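Local coordinates for pyridoxamine 5'-phosphate oxidase-related, FMN-binding (Mycobacterium smegmatis, PDB 3F7E), which probably binds the deazaflavin coenzyme F420 and serves as an oxidoreductase acting on CH-CH bonds, perhaps reducing aflatoxins, at residues 20-25 with 61-66; 28-33 with 51-56; 81-86 with 119-124; 15-20 with 33-38. All blocks are in the same frame, centred on the assembly; numbering follows the deposited sequence. Where two conformers were deposited one is given.

Along the chain contact 4 opens first, at residues 15-20, followed directly by contact 1, which shares Leu20, and then by contact 2 in strand 29-34. Contact 4 closes soonest, at 33-38, round the hairpin of strands 18-23 and 29-34. Contact 2 closes next, laying helix 52-59 against strand 29-34, and contact 1 closes last of the three, pairing strand 18-23 with strand 62-68. Contact 2 thus lies within the span of contact 1, while contact 4 crosses both. Contact 3 follows in series, joining strand 76-88 to strand 116-127. Contacts 1, 3 and 4 join strands of one antiparallel sheet, and contact 2 lays a helix on it.

Contact 1. Residues 20-25 with 61-66; sequences LATVRP and PAVAMS
Ala21 and Ala64 form a hydrogen-bonded pair between two antiparallel strands. Ala21 N gives a straight bond (177°) of 2.7 Å to Ala64 O, nearly along the C=O axis. The return bond, Ala64 N to Ala21 O, is longer at 3.1 Å and uses an in-plane lone pair. Each carbonyl also meets a CH group: Leu20 CA is 3.4 Å from Ala64 O, and Val63 CA 3.3 Å from Ala21 O. On the face opposite the alanines, Leu20 CG stands anti to the backbone N (chi1 -178°), and its CD1 reaches across to Val63 CB at 4.0 Å and Met65 CB at 4.1 Å. Beside it Thr22 CG2 and Val63 CG1 lie 3.8 Å apart, their side chains pointing the same way. Farther along, a water takes the N-H of Val23 and donates to Ala62 O at 2.8 Å, bridging the strands where direct pairing has stopped. Thr22 OG1 is held by Asn56 ND2 of helix 52-59. In this split beta-barrel, strand 18-23 runs between 29-34 and 62-68, the latter also bonds to 76-88, and Leu20 and selenomethionine Met65 pack on Phe45 of strand 43-48.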
# COMPACT_ATOMS: atom_id res chain seq x y z
N LEU A 20 3.97 0.82 -2.09
CA LEU A 20 5.22 1.02 -1.34
C LEU A 20 5.03 2.09 -0.28
O LEU A 20 4.69 3.23 -0.61
CB LEU A 20 6.37 1.40 -2.30
CG LEU A 20 7.72 1.56 -1.59
CD1 LEU A 20 8.25 0.20 -1.09
CD2 LEU A 20 8.72 2.18 -2.55
N ALA A 21 5.24 1.69 0.97
CA ALA A 21 5.09 2.58 2.13
C ALA A 21 6.44 3.02 2.64
O ALA A 21 7.39 2.21 2.78
CB ALA A 21 4.34 1.87 3.25
N THR A 22 6.53 4.29 2.97
CA THR A 22 7.70 4.91 3.56
C THR A 22 7.20 5.72 4.78
O THR A 22 6.01 5.87 4.97
CB THR A 22 8.41 5.84 2.55
OG1 THR A 22 7.49 6.82 2.03
CG2 THR A 22 9.08 5.05 1.41
N VAL A 23 8.13 6.22 5.58
CA VAL A 23 7.74 7.01 6.75
C VAL A 23 8.38 8.38 6.61
O VAL A 23 9.58 8.49 6.29
CB VAL A 23 8.17 6.34 8.09
CG1 VAL A 23 7.58 7.07 9.26
CG2 VAL A 23 7.73 4.90 8.16
N ARG A 24 7.58 9.41 6.86
CA ARG A 24 8.10 10.77 6.87
C ARG A 24 8.94 11.05 8.14
O ARG A 24 8.80 10.38 9.14
CB ARG A 24 6.94 11.76 6.81
CG ARG A 24 6.07 11.61 5.57
CD ARG A 24 4.85 12.53 5.58
NE ARG A 24 4.18 12.51 4.28
CZ ARG A 24 4.23 13.51 3.39
NH1 ARG A 24 4.90 14.62 3.65
NH2 ARG A 24 3.60 13.38 2.23
N PRO A 25 9.82 12.07 8.10
CA PRO A 25 10.56 12.47 9.30
C PRO A 25 9.69 12.78 10.51
O PRO A 25 10.16 12.61 11.64
CB PRO A 25 11.32 13.72 8.84
CG PRO A 25 11.57 13.46 7.38
CD PRO A 25 10.26 12.84 6.92
N PRO A 61 15.52 4.56 5.96
CA PRO A 61 15.59 3.62 4.83
C PRO A 61 14.60 2.45 4.91
O PRO A 61 14.57 1.62 3.99
CB PRO A 61 17.04 3.12 4.89
CG PRO A 61 17.36 3.18 6.33
CD PRO A 61 16.68 4.42 6.85
N ALA A 62 13.80 2.36 5.97
CA ALA A 62 12.89 1.23 6.12
C ALA A 62 11.62 1.44 5.30
O ALA A 62 10.97 2.49 5.40
CB ALA A 62 12.56 0.98 7.57
N VAL A 63 11.25 0.43 4.53
CA VAL A 63 10.10 0.50 3.66
C VAL A 63 9.27 -0.79 3.78
O VAL A 63 9.71 -1.80 4.36
CB VAL A 63 10.49 0.72 2.17
CG1 VAL A 63 11.30 1.98 2.04
CG2 VAL A 63 11.23 -0.50 1.56
N ALA A 64 8.07 -0.77 3.20
CA ALA A 64 7.24 -1.98 3.14
C ALA A 64 6.45 -1.93 1.84
O ALA A 64 6.04 -0.86 1.42
CB ALA A 64 6.29 -2.07 4.34
N MSE A 65 6.21 -3.08 1.20
CA MSE A 65 5.45 -3.12 -0.06
C MSE A 65 4.40 -4.20 0.03
O MSE A 65 4.65 -5.33 0.47
CB MSE A 65 6.37 -3.43 -1.26
CG MSE A 65 5.67 -3.27 -2.59
SE MSE A 65 6.76 -3.77 -4.12
CE MSE A 65 6.52 -5.69 -4.01
N SER A 66 3.19 -3.85 -0.40
CA SER A 66 2.04 -4.75 -0.46
C SER A 66 1.66 -5.00 -1.91
O SER A 66 1.42 -4.07 -2.70
CB SER A 66 0.86 -4.08 0.28
OG SER A 66 -0.36 -4.77 0.02
O HOH W 1 10.80 5.22 4.95

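Contact 2. Residues 28-33 with 51-56; sequences TPQVNA and RQKYRN
Gln52, whose CG lies 3.6 Å from Gln30 NE2, has its OE1 gripped side-on by Arg55. The NE of Arg55 is 3.1 Å from Gln52 OE1 and its NH1 2.9 Å, both arriving above the same face of the amide. The other end of that amide is fixed: Gln52 NE2 gives an almost straight bond (178°) of 2.9 Å to Asn56 OD1, one helical turn on. Asn56 ND2 is bonded to Thr22 OG1 and turns toward Gln30. There it meets Gln30 NE2 at 3.1 Å. Both nitrogens are donors, so this is packing only; the amide planes are nearly perpendicular. Here the start of helix 52-59, with Arg51 at the N-cap position, rests against strand 29-34 of the barrel. The strand is outermost in the sheet of its own chain, and Val31 N bonds to Glu78 OE1 of the second subunit. Gln30 is extended, its CG anti to the backbone N (chi1 180°), and its OE1 accepts from Asn32 ND2 at 3.1 Å on an in-plane lone pair. The same oxygen presses on Lys53 CG at 3.0 Å, a tight contact. Lys53, extended beyond CG, meets Asn32 tip to tip, with CE 3.5 Å from Asn32 ND2.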
# COMPACT_ATOMS: atom_id res chain seq x y z
N THR A 28 4.88 9.99 10.38
CA THR A 28 3.63 9.54 9.75
C THR A 28 3.92 8.86 8.41
O THR A 28 4.91 9.17 7.77
CB THR A 28 2.64 10.71 9.58
OG1 THR A 28 3.14 11.64 8.62
CG2 THR A 28 2.38 11.45 10.91
N PRO A 29 3.07 7.90 7.99
CA PRO A 29 3.37 7.11 6.78
C PRO A 29 2.90 7.74 5.49
O PRO A 29 2.02 8.61 5.47
CB PRO A 29 2.65 5.79 7.06
CG PRO A 29 1.43 6.21 7.86
CD PRO A 29 1.87 7.40 8.70
N GLN A 30 3.50 7.26 4.41
CA GLN A 30 3.16 7.61 3.03
C GLN A 30 3.08 6.28 2.28
O GLN A 30 3.92 5.40 2.51
CB GLN A 30 4.29 8.47 2.41
CG GLN A 30 3.99 8.84 1.00
CD GLN A 30 4.88 9.89 0.44
OE1 GLN A 30 5.12 9.90 -0.76
NE2 GLN A 30 5.38 10.80 1.29
N VAL A 31 2.13 6.12 1.34
CA VAL A 31 2.09 4.89 0.54
C VAL A 31 1.62 5.26 -0.87
O VAL A 31 0.67 6.05 -1.07
CB VAL A 31 1.22 3.79 1.22
CG1 VAL A 31 -0.22 4.25 1.43
CG2 VAL A 31 1.25 2.50 0.45
N ASN A 32 2.25 4.65 -1.86
CA ASN A 32 1.99 4.97 -3.27
C ASN A 32 2.05 3.71 -4.11
O ASN A 32 2.92 2.85 -3.91
CB ASN A 32 3.05 5.94 -3.82
CG ASN A 32 3.10 7.22 -3.04
OD1 ASN A 32 2.21 8.07 -3.19
ND2 ASN A 32 4.11 7.37 -2.16
N ALA A 33 1.15 3.60 -5.08
CA ALA A 33 1.17 2.48 -6.04
C ALA A 33 2.37 2.69 -6.97
O ALA A 33 2.58 3.78 -7.50
CB ALA A 33 -0.13 2.46 -6.83
N ARG A 51 10.99 14.57 -5.02
CA ARG A 51 9.72 14.34 -4.31
C ARG A 51 9.89 13.85 -2.87
O ARG A 51 10.97 13.40 -2.47
CB ARG A 51 8.82 13.32 -5.03
CG ARG A 51 8.74 13.39 -6.55
CD ARG A 51 7.65 14.34 -7.08
NE ARG A 51 6.36 14.36 -6.36
CZ ARG A 51 5.23 13.82 -6.82
NH1 ARG A 51 5.20 13.17 -7.97
NH2 ARG A 51 4.11 13.92 -6.10
N GLN A 52 8.79 13.89 -2.12
CA GLN A 52 8.80 13.55 -0.71
C GLN A 52 9.19 12.10 -0.47
O GLN A 52 9.85 11.80 0.53
CB GLN A 52 7.44 13.83 -0.05
CG GLN A 52 7.47 13.69 1.46
CD GLN A 52 8.44 14.66 2.13
OE1 GLN A 52 8.47 15.87 1.82
NE2 GLN A 52 9.25 14.13 3.06
N LYS A 53 8.75 11.19 -1.35
CA LYS A 53 9.06 9.77 -1.14
C LYS A 53 10.58 9.55 -1.06
O LYS A 53 11.07 8.78 -0.25
CB LYS A 53 8.53 8.90 -2.29
CG LYS A 53 7.15 9.18 -2.80
CD LYS A 53 6.97 8.51 -4.15
CE LYS A 53 5.67 8.90 -4.83
NZ LYS A 53 5.51 8.13 -6.09
N TYR A 54 11.32 10.26 -1.91
CA TYR A 54 12.78 10.21 -1.85
C TYR A 54 13.34 10.77 -0.55
O TYR A 54 14.19 10.15 0.08
CB TYR A 54 13.38 10.93 -3.06
CG TYR A 54 14.88 11.10 -3.06
CD1 TYR A 54 15.71 10.11 -3.56
CD2 TYR A 54 15.46 12.27 -2.58
CE1 TYR A 54 17.10 10.28 -3.57
CE2 TYR A 54 16.83 12.45 -2.58
CZ TYR A 54 17.65 11.45 -3.07
OH TYR A 54 19.00 11.65 -3.07
N ARG A 55 12.86 11.95 -0.16
CA ARG A 55 13.29 12.52 1.12
C ARG A 55 13.00 11.59 2.30
O ARG A 55 13.80 11.48 3.22
CB ARG A 55 12.65 13.88 1.34
CG ARG A 55 13.10 14.88 0.32
CD ARG A 55 12.63 16.31 0.63
NE ARG A 55 11.20 16.54 0.46
CZ ARG A 55 10.59 16.85 -0.69
NH1 ARG A 55 9.28 17.08 -0.71
NH2 ARG A 55 11.29 16.96 -1.83
N ASN A 56 11.86 10.88 2.24
CA ASN A 56 11.53 9.96 3.32
C ASN A 56 12.62 8.89 3.46
O ASN A 56 13.10 8.59 4.57
CB ASN A 56 10.19 9.25 3.06
CG ASN A 56 9.00 10.18 3.13
OD1 ASN A 56 9.10 11.32 3.59
ND2 ASN A 56 7.86 9.68 2.68

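Contact 3. Residues 81-86 with 119-124; sequences GLVEDI and IVVRPT
Leu82 and Arg122 open the backbone bonding as a hydrogen-bonded antiparallel pair: Leu82 N reaches Arg122 O at 3.0 Å, and Arg122 N reaches Leu82 O at 2.9 Å. Farther on, Val120 O takes two donors, Glu84 N at 2.8 Å and, weakly, Asp85 N at 3.4 Å, while Val120 N gives its hydrogen to Asp85 O. Close by the Leu82 pair, Gly81 CA sits 3.2 Å from Arg122 O, and a water joins Thr124 OG1 to Gly81 O, the latter bond weak.

The charged contact is a side-on salt bridge. Arg122 NE meets Glu84 OE2 at 2.7 Å, the bond straight (170°) and in the guanidinium plane, yet rising 38° out of the carboxylate plane. Arg122 NH2 meets Glu84 OE1 at 2.9 Å on the syn lone pair of OE1, a more bent bond. Each nitrogen holds its own oxygen, although the two planes are turned 50° apart. Glu84 CG lies between the backbone N and the carbonyl carbon, and the chain then runs extended to Arg122.

The apolar contacts line the face that holds Val83, Val121, Ile86 and Ile119. Val83 CG2 touches Ile119 CG2 at 3.8 Å and also Val121 CG2, while Ile86 lies side by side with Ile119; Ile57 of helix 52-59 packs on this face. Glu84 and Asp85 both facing Val120 make a classic beta bulge, shifting the register by one between neighbouring strands of the sheet.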
# COMPACT_ATOMS: atom_id res chain seq x y z
N GLY A 81 11.46 -4.20 4.13
CA GLY A 81 12.87 -4.24 3.73
C GLY A 81 13.54 -2.91 3.99
O GLY A 81 12.95 -1.99 4.58
N LEU A 82 14.79 -2.83 3.56
CA LEU A 82 15.60 -1.63 3.72
C LEU A 82 16.14 -1.17 2.38
O LEU A 82 16.62 -2.00 1.57
CB LEU A 82 16.78 -1.93 4.66
CG LEU A 82 16.45 -2.23 6.12
CD1 LEU A 82 17.64 -2.79 6.86
CD2 LEU A 82 15.92 -1.00 6.85
N VAL A 83 16.11 0.14 2.15
CA VAL A 83 16.80 0.70 0.99
C VAL A 83 18.29 0.55 1.23
O VAL A 83 18.85 1.05 2.23
CB VAL A 83 16.44 2.19 0.79
CG1 VAL A 83 17.30 2.81 -0.32
CG2 VAL A 83 14.95 2.33 0.50
N GLU A 84 18.96 -0.16 0.31
CA GLU A 84 20.40 -0.35 0.45
C GLU A 84 21.23 0.35 -0.62
O GLU A 84 22.45 0.43 -0.51
CB GLU A 84 20.75 -1.83 0.50
CG GLU A 84 20.45 -2.58 -0.75
CD GLU A 84 21.01 -4.03 -0.74
OE1 GLU A 84 21.13 -4.62 -1.83
OE2 GLU A 84 21.34 -4.56 0.34
N ASP A 85 20.58 0.83 -1.68
CA ASP A 85 21.31 1.62 -2.68
C ASP A 85 20.36 2.57 -3.38
O ASP A 85 19.16 2.28 -3.48
CB ASP A 85 22.03 0.70 -3.70
CG ASP A 85 23.26 1.35 -4.32
OD1 ASP A 85 23.56 2.53 -4.00
OD2 ASP A 85 23.93 0.66 -5.13
N ILE A 86 20.91 3.67 -3.91
CA ILE A 86 20.19 4.63 -4.74
C ILE A 86 21.16 4.95 -5.89
O ILE A 86 22.26 5.47 -5.65
CB ILE A 86 19.79 5.89 -3.97
CG1 ILE A 86 18.92 5.53 -2.77
CG2 ILE A 86 19.13 6.87 -4.94
CD1 ILE A 86 18.60 6.73 -1.88
N ILE A 119 15.90 2.99 -6.89
CA ILE A 119 15.90 2.70 -5.44
C ILE A 119 15.96 1.18 -5.27
O ILE A 119 15.11 0.48 -5.82
CB ILE A 119 14.62 3.24 -4.76
CG1 ILE A 119 14.42 4.74 -5.02
CG2 ILE A 119 14.61 2.91 -3.27
CD1 ILE A 119 15.42 5.62 -4.41
N VAL A 120 16.96 0.69 -4.53
CA VAL A 120 17.21 -0.75 -4.40
C VAL A 120 16.89 -1.18 -2.97
O VAL A 120 17.49 -0.65 -2.02
CB VAL A 120 18.70 -1.08 -4.72
CG1 VAL A 120 18.89 -2.56 -4.69
CG2 VAL A 120 19.07 -0.48 -6.07
N VAL A 121 15.94 -2.10 -2.82
CA VAL A 121 15.44 -2.53 -1.51
C VAL A 121 15.72 -4.02 -1.30
O VAL A 121 15.36 -4.86 -2.13
CB VAL A 121 13.91 -2.29 -1.41
CG1 VAL A 121 13.31 -2.96 -0.17
CG2 VAL A 121 13.61 -0.80 -1.45
N ARG A 122 16.37 -4.33 -0.18
CA ARG A 122 16.63 -5.71 0.22
C ARG A 122 15.60 -6.13 1.25
O ARG A 122 15.49 -5.51 2.30
CB ARG A 122 18.03 -5.87 0.78
CG ARG A 122 18.33 -7.34 1.13
CD ARG A 122 19.79 -7.59 1.37
NE ARG A 122 20.57 -7.19 0.21
CZ ARG A 122 20.87 -8.00 -0.80
NH1 ARG A 122 20.49 -9.29 -0.78
NH2 ARG A 122 21.59 -7.53 -1.81
N PRO A 123 14.80 -7.18 0.96
CA PRO A 123 13.82 -7.65 1.92
C PRO A 123 14.40 -8.06 3.27
O PRO A 123 15.48 -8.69 3.33
CB PRO A 123 13.16 -8.84 1.21
CG PRO A 123 13.31 -8.53 -0.25
CD PRO A 123 14.71 -7.95 -0.30
N THR A 124 13.66 -7.74 4.32
CA THR A 124 13.95 -8.18 5.69
C THR A 124 12.87 -9.11 6.23
O THR A 124 13.13 -9.84 7.18
CB THR A 124 14.07 -6.98 6.65
OG1 THR A 124 12.87 -6.22 6.56
CG2 THR A 124 15.29 -6.12 6.34
O HOH W 2 12.89 -3.54 7.31

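Contact 4. Residues 15-20 with 33-38; sequences PLYGHL and AMWFAW
Gly18 and Met34 pair within the beta hairpin of strands 18-23 and 29-34, part of the barrel. Gly18 N bonds to Met34 O at 3.0 Å, in the carbonyl plane, and Met34 N bonds back to Gly18 O at 2.8 Å. Tyr17 precedes this pair, and its side chain runs beside that of Trp35. Its CB is 4.1 Å from Met34 O; CG stands anti to the carbonyl carbon, beside the backbone N (chi1 -76°), and CD2 comes to 3.8 Å of Met34 O while also touching Ala33 CB. Farther out CE2 meets Trp35 CD1 at 3.5 Å, and CZ meets Trp35 NE1 at 3.4 Å, in one of the two positions modelled for the tryptophan; the hydroxyl OH ends beside NE1 and CE2 of Trp35. The Tyr17 ring and the five-membered ring of Trp35 are 30° from parallel and strongly offset, with little overlap. Trp35 also stacks on Tyr102, and Tyr17 packs on Pro73 of the second subunit.

Next to Tyr17, Ala33 CA lies over one face of the His19 ring, a CH-pi contact, and His19 stacks on His19 of the second subunit. Leu20 CB packs on the CG of selenomethionine Met34, in one of its two conformers. The Phe36 ring lies beside Gly18, whose N is at the ring edge, in its plane, 3.8 Å from CD1. Phe36 CG stands between its backbone N and carbonyl carbon (chi1 66°). Leu16 O is bonded to Tyr102 OH, and Phe36 CE1 lies 3.1 Å from that same oxygen, Leu16 O.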
# COMPACT_ATOMS: atom_id res chain seq x y z
N PRO A 15 3.77 -8.64 -13.47
CA PRO A 15 3.65 -7.17 -13.63
C PRO A 15 2.43 -6.62 -12.88
O PRO A 15 1.44 -6.16 -13.50
CB PRO A 15 3.53 -7.01 -15.16
CG PRO A 15 2.85 -8.29 -15.62
CD PRO A 15 3.35 -9.38 -14.68
N LEU A 16 2.51 -6.68 -11.55
CA LEU A 16 1.46 -6.18 -10.68
C LEU A 16 1.94 -4.90 -9.99
O LEU A 16 3.14 -4.71 -9.78
CB LEU A 16 1.12 -7.21 -9.60
CG LEU A 16 0.64 -8.57 -10.14
CD1 LEU A 16 0.42 -9.54 -8.96
CD2 LEU A 16 -0.61 -8.42 -11.01
N TYR A 17 1.02 -4.02 -9.61
CA TYR A 17 1.44 -2.88 -8.80
C TYR A 17 1.83 -3.30 -7.40
O TYR A 17 1.20 -4.15 -6.77
CB TYR A 17 0.33 -1.84 -8.72
CG TYR A 17 0.19 -1.05 -9.98
CD1 TYR A 17 -0.73 -1.44 -10.96
CD2 TYR A 17 0.97 0.09 -10.20
CE1 TYR A 17 -0.87 -0.71 -12.12
CE2 TYR A 17 0.85 0.83 -11.36
CZ TYR A 17 -0.07 0.41 -12.33
OH TYR A 17 -0.22 1.14 -13.49
N GLY A 18 2.89 -2.69 -6.89
CA GLY A 18 3.24 -2.80 -5.50
C GLY A 18 2.98 -1.48 -4.78
O GLY A 18 3.35 -0.43 -5.28
N HIS A 19 2.37 -1.55 -3.61
CA HIS A 19 2.00 -0.33 -2.89
C HIS A 19 3.09 -0.16 -1.84
O HIS A 19 3.19 -0.90 -0.87
CB HIS A 19 0.59 -0.48 -2.31
CG HIS A 19 -0.44 -0.54 -3.38
ND1 HIS A 19 -0.71 -1.61 -4.22
CD2 HIS A 19 -1.28 0.46 -3.76
CE1 HIS A 19 -1.68 -1.25 -5.05
NE2 HIS A 19 -2.04 -0.01 -4.79
N LEU A 20 3.97 0.82 -2.09
CA LEU A 20 5.22 1.02 -1.34
C LEU A 20 5.03 2.09 -0.28
O LEU A 20 4.69 3.23 -0.61
CB LEU A 20 6.37 1.40 -2.30
CG LEU A 20 7.72 1.56 -1.59
CD1 LEU A 20 8.25 0.20 -1.09
CD2 LEU A 20 8.72 2.18 -2.55
N ALA A 33 1.15 3.60 -5.08
CA ALA A 33 1.17 2.48 -6.04
C ALA A 33 2.37 2.69 -6.97
O ALA A 33 2.58 3.78 -7.50
CB ALA A 33 -0.13 2.46 -6.83
N MSE A 34 3.16 1.63 -7.19
CA MSE A 34 4.44 1.70 -7.94
C MSE A 34 4.61 0.49 -8.88
O MSE A 34 4.25 -0.61 -8.50
CB MSE A 34 5.65 1.67 -6.96
CG MSE A 34 5.67 2.75 -5.93
SE MSE A 34 6.01 4.49 -6.73
CE MSE A 34 6.29 5.49 -5.11
N TRP A 35 5.22 0.67 -10.04
CA TRP A 35 5.85 -0.45 -10.73
C TRP A 35 7.09 -0.87 -9.93
O TRP A 35 7.75 -0.02 -9.30
CB TRP A 35 6.21 -0.04 -12.15
CG TRP A 35 4.98 0.14 -13.08
CD1 TRP A 35 3.72 -0.38 -12.90
CD2 TRP A 35 4.95 0.81 -14.35
NE1 TRP A 35 2.90 -0.02 -13.96
CE2 TRP A 35 3.64 0.69 -14.86
CE3 TRP A 35 5.90 1.52 -15.08
CZ2 TRP A 35 3.26 1.26 -16.08
CZ3 TRP A 35 5.52 2.09 -16.30
CH2 TRP A 35 4.22 1.94 -16.79
N PHE A 36 7.42 -2.16 -9.98
CA PHE A 36 8.64 -2.64 -9.34
C PHE A 36 9.28 -3.69 -10.24
O PHE A 36 8.60 -4.32 -11.08
CB PHE A 36 8.40 -3.18 -7.92
CG PHE A 36 7.56 -4.42 -7.87
CD1 PHE A 36 6.19 -4.33 -7.78
CD2 PHE A 36 8.12 -5.69 -7.99
CE1 PHE A 36 5.39 -5.46 -7.77
CE2 PHE A 36 7.34 -6.83 -7.99
CZ PHE A 36 5.97 -6.71 -7.87
N ALA A 37 10.56 -3.93 -10.00
CA ALA A 37 11.27 -5.06 -10.61
C ALA A 37 11.86 -5.92 -9.51
O ALA A 37 12.36 -5.39 -8.53
CB ALA A 37 12.38 -4.57 -11.54
N TRP A 38 11.80 -7.24 -9.64
CA TRP A 38 12.37 -8.19 -8.69
C TRP A 38 13.34 -9.08 -9.44
O TRP A 38 13.00 -9.63 -10.48
CB TRP A 38 11.22 -9.03 -8.12
CG TRP A 38 11.62 -10.24 -7.30
CD1 TRP A 38 11.43 -11.58 -7.64
CD2 TRP A 38 12.20 -10.25 -6.00
NE1 TRP A 38 11.86 -12.39 -6.62
CE2 TRP A 38 12.35 -11.61 -5.61
CE3 TRP A 38 12.63 -9.24 -5.12
CZ2 TRP A 38 12.88 -11.97 -4.38
CZ3 TRP A 38 13.17 -9.61 -3.90
CH2 TRP A 38 13.30 -10.97 -3.54